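Local coordinates for protein amphiphysin (Drosophila melanogaster, PDB 1URU) that probably binds and senses curved membranes in endocytosis through its dimeric, coiled-coil BAR domain, at residues Ser74-Cys82 with Leu95-Trp106. Numbering follows the deposited sequence.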
ATOM      1  N   SER A  74       1.562   8.055  -0.299  1.00 48.96           N
ATOM      2  CA  SER A  74       0.636   8.932  -1.005  1.00 49.65           C
ATOM      3  C   SER A  74       0.817  10.374  -0.531  1.00 51.05           C
ATOM      4  O   SER A  74       0.580  11.332  -1.282  1.00 51.21           O
ATOM      5  CB  SER A  74      -0.800   8.469  -0.753  1.00 49.67           C
ATOM      6  OG  SER A  74      -1.746   9.324  -1.374  1.00 49.30           O
ATOM      7  N   LYS A  75       1.263  10.497   0.720  1.00 52.27           N
ATOM      8  CA  LYS A  75       1.418  11.753   1.429  1.00 52.80           C
ATOM      9  C   LYS A  75       2.684  12.429   0.934  1.00 53.28           C
ATOM     10  O   LYS A  75       2.644  13.586   0.518  1.00 52.89           O
ATOM     11  CB  LYS A  75       1.502  11.470   2.942  1.00 53.36           C
ATOM     12  CG  LYS A  75       1.153  12.643   3.897  1.00 54.52           C
ATOM     13  CD  LYS A  75       2.253  13.691   3.952  1.00 55.65           C
ATOM     14  CE  LYS A  75       2.388  14.349   5.316  1.00 57.55           C
ATOM     15  NZ  LYS A  75       3.846  14.645   5.614  1.00 57.86           N
ATOM     16  N   THR A  76       3.808  11.718   0.959  1.00 53.78           N
ATOM     17  CA  THR A  76       5.058  12.301   0.469  1.00 54.74           C
ATOM     18  C   THR A  76       4.990  12.585  -1.034  1.00 55.45           C
ATOM     19  O   THR A  76       5.702  13.467  -1.510  1.00 56.07           O
ATOM     20  CB  THR A  76       6.287  11.411   0.733  1.00 54.69           C
ATOM     21  OG1 THR A  76       6.182  10.206  -0.031  1.00 55.69           O
ATOM     22  CG2 THR A  76       6.373  10.958   2.182  1.00 54.62           C
ATOM     23  N   LEU A  77       4.151  11.847  -1.775  1.00 55.84           N
ATOM     24  CA  LEU A  77       3.998  12.071  -3.221  1.00 55.99           C
ATOM     25  C   LEU A  77       3.144  13.276  -3.454  1.00 56.27           C
ATOM     26  O   LEU A  77       3.401  14.042  -4.353  1.00 56.63           O
ATOM     27  CB  LEU A  77       3.372  10.868  -3.955  1.00 55.85           C
ATOM     28  CG  LEU A  77       2.962  11.063  -5.424  1.00 54.93           C
ATOM     29  CD1 LEU A  77       4.166  11.396  -6.260  1.00 55.38           C
ATOM     30  CD2 LEU A  77       2.272   9.844  -5.997  1.00 54.77           C
HETATM   31  N   MSE A  78       2.098  13.430  -2.662  1.00 57.09           N
HETATM   32  CA  MSE A  78       1.194  14.571  -2.832  1.00 57.31           C
HETATM   33  C   MSE A  78       1.882  15.852  -2.375  1.00 56.87           C
HETATM   34  O   MSE A  78       1.627  16.916  -2.901  1.00 57.00           O
HETATM   35  CB  MSE A  78      -0.119  14.322  -2.094  1.00 57.30           C
HETATM   36  CG  MSE A  78      -0.953  13.261  -2.784  1.00 59.29           C
HETATM   37 SE   MSE A  78      -1.429  13.727  -4.691  1.00 64.49          SE
HETATM   38  CE  MSE A  78      -2.365  15.342  -4.285  1.00 65.37           C
ATOM     39  N   ASP A  79       2.805  15.714  -1.434  1.00 56.55           N
ATOM     40  CA  ASP A  79       3.574  16.829  -0.932  1.00 56.31           C
ATOM     41  C   ASP A  79       4.478  17.302  -2.038  1.00 55.81           C
ATOM     42  O   ASP A  79       4.836  18.463  -2.076  1.00 55.76           O
ATOM     43  CB  ASP A  79       4.445  16.408   0.271  1.00 56.64           C
ATOM     44  CG  ASP A  79       3.662  16.267   1.570  1.00 56.00           C
ATOM     45  OD1 ASP A  79       2.428  16.520   1.596  1.00 55.99           O
ATOM     46  OD2 ASP A  79       4.233  15.890   2.621  1.00 55.65           O
ATOM     47  N   SER A  80       4.878  16.380  -2.907  1.00 55.67           N
ATOM     48  CA  SER A  80       5.652  16.708  -4.105  1.00 55.34           C
ATOM     49  C   SER A  80       4.838  17.391  -5.164  1.00 55.03           C
ATOM     50  O   SER A  80       5.310  18.338  -5.760  1.00 55.12           O
ATOM     51  CB  SER A  80       6.217  15.466  -4.745  1.00 55.05           C
ATOM     52  OG  SER A  80       7.513  15.299  -4.282  1.00 57.19           O
ATOM     53  N   VAL A  81       3.650  16.864  -5.441  1.00 54.69           N
ATOM     54  CA  VAL A  81       2.796  17.430  -6.458  1.00 54.77           C
ATOM     55  C   VAL A  81       2.485  18.857  -6.029  1.00 55.22           C
ATOM     56  O   VAL A  81       2.491  19.771  -6.857  1.00 55.09           O
ATOM     57  CB  VAL A  81       1.475  16.670  -6.619  1.00 54.75           C
ATOM     58  CG1 VAL A  81       0.558  17.431  -7.540  1.00 54.13           C
ATOM     59  CG2 VAL A  81       1.706  15.262  -7.155  1.00 55.05           C
ATOM     60  N   CYS A  82       2.233  19.041  -4.731  1.00 55.37           N
ATOM     61  CA  CYS A  82       1.936  20.357  -4.188  1.00 55.31           C
ATOM     62  C   CYS A  82       3.160  21.266  -4.330  1.00 56.48           C
ATOM     63  O   CYS A  82       3.008  22.422  -4.688  1.00 57.24           O
ATOM     64  CB  CYS A  82       1.449  20.262  -2.740  1.00 55.10           C
ATOM     65  SG  CYS A  82      -0.269  19.661  -2.551  1.00 51.62           S
ATOM     66  N   LEU A  95      -5.613  22.812  -4.873  1.00 55.17           N
ATOM     67  CA  LEU A  95      -4.816  21.593  -4.880  1.00 55.15           C
ATOM     68  C   LEU A  95      -4.362  21.286  -3.481  1.00 55.91           C
ATOM     69  O   LEU A  95      -4.527  20.159  -3.013  1.00 56.73           O
ATOM     70  CB  LEU A  95      -3.590  21.752  -5.771  1.00 55.02           C
ATOM     71  CG  LEU A  95      -2.609  20.588  -5.842  1.00 53.80           C
ATOM     72  CD1 LEU A  95      -3.099  19.603  -6.851  1.00 54.47           C
ATOM     73  CD2 LEU A  95      -1.238  21.073  -6.214  1.00 52.89           C
ATOM     74  N   GLN A  96      -3.792  22.285  -2.809  1.00 56.31           N
ATOM     75  CA  GLN A  96      -3.413  22.138  -1.414  1.00 56.52           C
ATOM     76  C   GLN A  96      -4.587  21.549  -0.664  1.00 56.79           C
ATOM     77  O   GLN A  96      -4.412  20.623   0.112  1.00 57.51           O
ATOM     78  CB  GLN A  96      -3.074  23.473  -0.781  1.00 56.64           C
ATOM     79  CG  GLN A  96      -1.879  24.180  -1.356  1.00 58.08           C
ATOM     80  CD  GLN A  96      -0.570  23.452  -1.101  1.00 59.03           C
ATOM     81  OE1 GLN A  96      -0.343  22.931  -0.007  1.00 59.23           O
ATOM     82  NE2 GLN A  96       0.295  23.421  -2.113  1.00 58.67           N
ATOM     83  N   ALA A  97      -5.782  22.071  -0.936  1.00 56.67           N
ATOM     84  CA  ALA A  97      -6.974  21.760  -0.159  1.00 56.46           C
ATOM     85  C   ALA A  97      -7.441  20.327  -0.349  1.00 56.39           C
ATOM     86  O   ALA A  97      -7.736  19.608   0.618  1.00 56.01           O
ATOM     87  CB  ALA A  97      -8.098  22.718  -0.529  1.00 56.41           C
ATOM     88  N   GLN A  98      -7.502  19.921  -1.609  1.00 56.27           N
ATOM     89  CA  GLN A  98      -8.039  18.623  -1.967  1.00 56.18           C
ATOM     90  C   GLN A  98      -7.041  17.521  -1.592  1.00 55.49           C
ATOM     91  O   GLN A  98      -7.398  16.369  -1.384  1.00 55.03           O
ATOM     92  CB  GLN A  98      -8.347  18.603  -3.452  1.00 56.42           C
ATOM     93  CG  GLN A  98      -9.587  17.819  -3.788  1.00 57.44           C
ATOM     94  CD  GLN A  98     -10.865  18.561  -3.535  1.00 58.24           C
ATOM     95  OE1 GLN A  98     -10.933  19.767  -3.713  1.00 60.05           O
ATOM     96  NE2 GLN A  98     -11.903  17.831  -3.148  1.00 59.85           N
ATOM     97  N   THR A  99      -5.786  17.914  -1.494  1.00 55.02           N
ATOM     98  CA  THR A  99      -4.727  17.068  -0.986  1.00 54.72           C
ATOM     99  C   THR A  99      -4.861  16.809   0.509  1.00 54.54           C
ATOM    100  O   THR A  99      -4.711  15.674   0.951  1.00 54.60           O
ATOM    101  CB  THR A  99      -3.405  17.767  -1.277  1.00 54.75           C
ATOM    102  OG1 THR A  99      -3.064  17.526  -2.638  1.00 54.40           O
ATOM    103  CG2 THR A  99      -2.235  17.211  -0.450  1.00 55.00           C
ATOM    104  N   GLY A 100      -5.106  17.860   1.290  1.00 54.33           N
ATOM    105  CA  GLY A 100      -5.317  17.714   2.721  1.00 54.16           C
ATOM    106  C   GLY A 100      -6.536  16.839   3.002  1.00 53.82           C
ATOM    107  O   GLY A 100      -6.498  15.975   3.879  1.00 54.40           O
ATOM    108  N   ALA A 101      -7.602  17.037   2.236  1.00 52.90           N
ATOM    109  CA  ALA A 101      -8.793  16.211   2.339  1.00 52.79           C
ATOM    110  C   ALA A 101      -8.458  14.715   2.234  1.00 52.77           C
ATOM    111  O   ALA A 101      -9.031  13.886   2.957  1.00 52.59           O
ATOM    112  CB  ALA A 101      -9.796  16.609   1.251  1.00 52.67           C
ATOM    113  N   SER A 102      -7.534  14.396   1.324  1.00 52.36           N
ATOM    114  CA  SER A 102      -7.057  13.036   1.100  1.00 52.16           C
ATOM    115  C   SER A 102      -6.285  12.467   2.286  1.00 51.80           C
ATOM    116  O   SER A 102      -6.457  11.306   2.644  1.00 51.86           O
ATOM    117  CB  SER A 102      -6.165  13.004  -0.137  1.00 52.05           C
ATOM    118  OG  SER A 102      -5.779  11.679  -0.437  1.00 53.31           O
ATOM    119  N   GLU A 103      -5.425  13.279   2.892  1.00 51.40           N
ATOM    120  CA  GLU A 103      -4.659  12.835   4.052  1.00 51.18           C
ATOM    121  C   GLU A 103      -5.580  12.308   5.137  1.00 50.36           C
ATOM    122  O   GLU A 103      -5.245  11.349   5.821  1.00 50.69           O
ATOM    123  CB  GLU A 103      -3.792  13.971   4.622  1.00 51.57           C
ATOM    124  CG  GLU A 103      -2.486  14.207   3.866  1.00 52.92           C
ATOM    125  CD  GLU A 103      -1.563  15.207   4.562  1.00 55.76           C
ATOM    126  OE1 GLU A 103      -1.353  15.095   5.790  1.00 58.26           O
ATOM    127  OE2 GLU A 103      -1.040  16.116   3.883  1.00 58.09           O
ATOM    128  N   SER A 104      -6.733  12.951   5.288  1.00 49.59           N
ATOM    129  CA  SER A 104      -7.702  12.622   6.322  1.00 48.52           C
ATOM    130  C   SER A 104      -8.505  11.385   6.022  1.00 47.82           C
ATOM    131  O   SER A 104      -8.779  10.621   6.921  1.00 47.00           O
ATOM    132  CB  SER A 104      -8.656  13.787   6.513  1.00 48.65           C
ATOM    133  OG  SER A 104      -7.945  14.878   7.064  1.00 49.58           O
ATOM    134  N   LEU A 105      -8.904  11.190   4.766  1.00 47.58           N
ATOM    135  CA  LEU A 105      -9.612   9.967   4.389  1.00 47.17           C
ATOM    136  C   LEU A 105      -8.704   8.770   4.625  1.00 47.16           C
ATOM    137  O   LEU A 105      -9.141   7.746   5.147  1.00 46.18           O
ATOM    138  CB  LEU A 105     -10.020   9.976   2.933  1.00 46.72           C
ATOM    139  CG  LEU A 105     -11.052  11.017   2.542  1.00 47.52           C
ATOM    140  CD1 LEU A 105     -11.184  11.055   1.030  1.00 46.45           C
ATOM    141  CD2 LEU A 105     -12.390  10.718   3.165  1.00 49.10           C
ATOM    142  N   TRP A 106      -7.445   8.907   4.225  1.00 46.98           N
ATOM    143  CA  TRP A 106      -6.490   7.839   4.419  1.00 47.56           C
ATOM    144  C   TRP A 106      -6.357   7.549   5.910  1.00 48.39           C
ATOM    145  O   TRP A 106      -6.149   6.404   6.303  1.00 48.88           O
ATOM    146  CB  TRP A 106      -5.116   8.200   3.848  1.00 47.46           C
ATOM    147  CG  TRP A 106      -4.865   7.815   2.383  1.00 47.02           C
ATOM    148  CD1 TRP A 106      -4.968   8.634   1.282  1.00 45.66           C
ATOM    149  CD2 TRP A 106      -4.448   6.535   1.885  1.00 44.84           C
ATOM    150  NE1 TRP A 106      -4.633   7.941   0.146  1.00 45.52           N
ATOM    151  CE2 TRP A 106      -4.312   6.652   0.480  1.00 44.70           C
ATOM    152  CE3 TRP A 106      -4.163   5.298   2.483  1.00 43.21           C
ATOM    153  CZ2 TRP A 106      -3.900   5.583  -0.335  1.00 44.26           C
ATOM    154  CZ3 TRP A 106      -3.754   4.230   1.667  1.00 43.82           C
ATOM    155  CH2 TRP A 106      -3.626   4.384   0.276  1.00 43.45           C
TER
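Lys75 faces Glu103, Met78 faces Thr99 and Cys82 faces Gln96 where the helical segments 74-82 and 95-106 run side by side, almost exactly antiparallel at 175°, with axes 10.2 Å apart at closest approach. No hydrogen bond crosses between them, so packing joins the pair. Met78 is modelled as selenomethionine; its CB lies 3.9 Å from CG2 of Thr99, whose methyl also meets the sulfur of Cys82. That sulfur stands anti to the carbonyl carbon of its own residue (chi1 -75°), which places it between the Thr99 methyl and the side chain of Leu95, with SG 4.0 Å from Leu95 CD2. On the more open flank, Gln96 bends at chi2 (-66°), and this brings its amide NE2 within 3.4 Å of Cys82 CB. Farther along that flank the Lys75 chain crosses the Glu103 carboxylate, Lys75 CG 3.8 Å from Glu103 CD. The ammonium itself makes a salt bridge within its own helix, its hydrogen bond from Lys75 NZ to Asp79 OD2 weak at 3.3 Å, and stays 5.2 Å from Glu103 OE1. An alanine at Glu103 would probably leave the Lys75 methylenes uncovered on this side, with one negative charge fewer near the ammonium. At this same end of the contact, one turn beyond Glu103, Trp106 has Ser74 CB 3.7 Å above one face of its indole, offset toward the rim. Phe218 meets Trp106 edge-to-face, while Leu95 touches Leu229, both partners coming from helix 172-239, the third helix of the BAR-domain bundle. Tyr63 and Leu208 of the second subunit pack on Ser74 and Val81; helix 35-84 thus carries this pair, near the connection between helices 35-84 and 92-156, onto the second subunit.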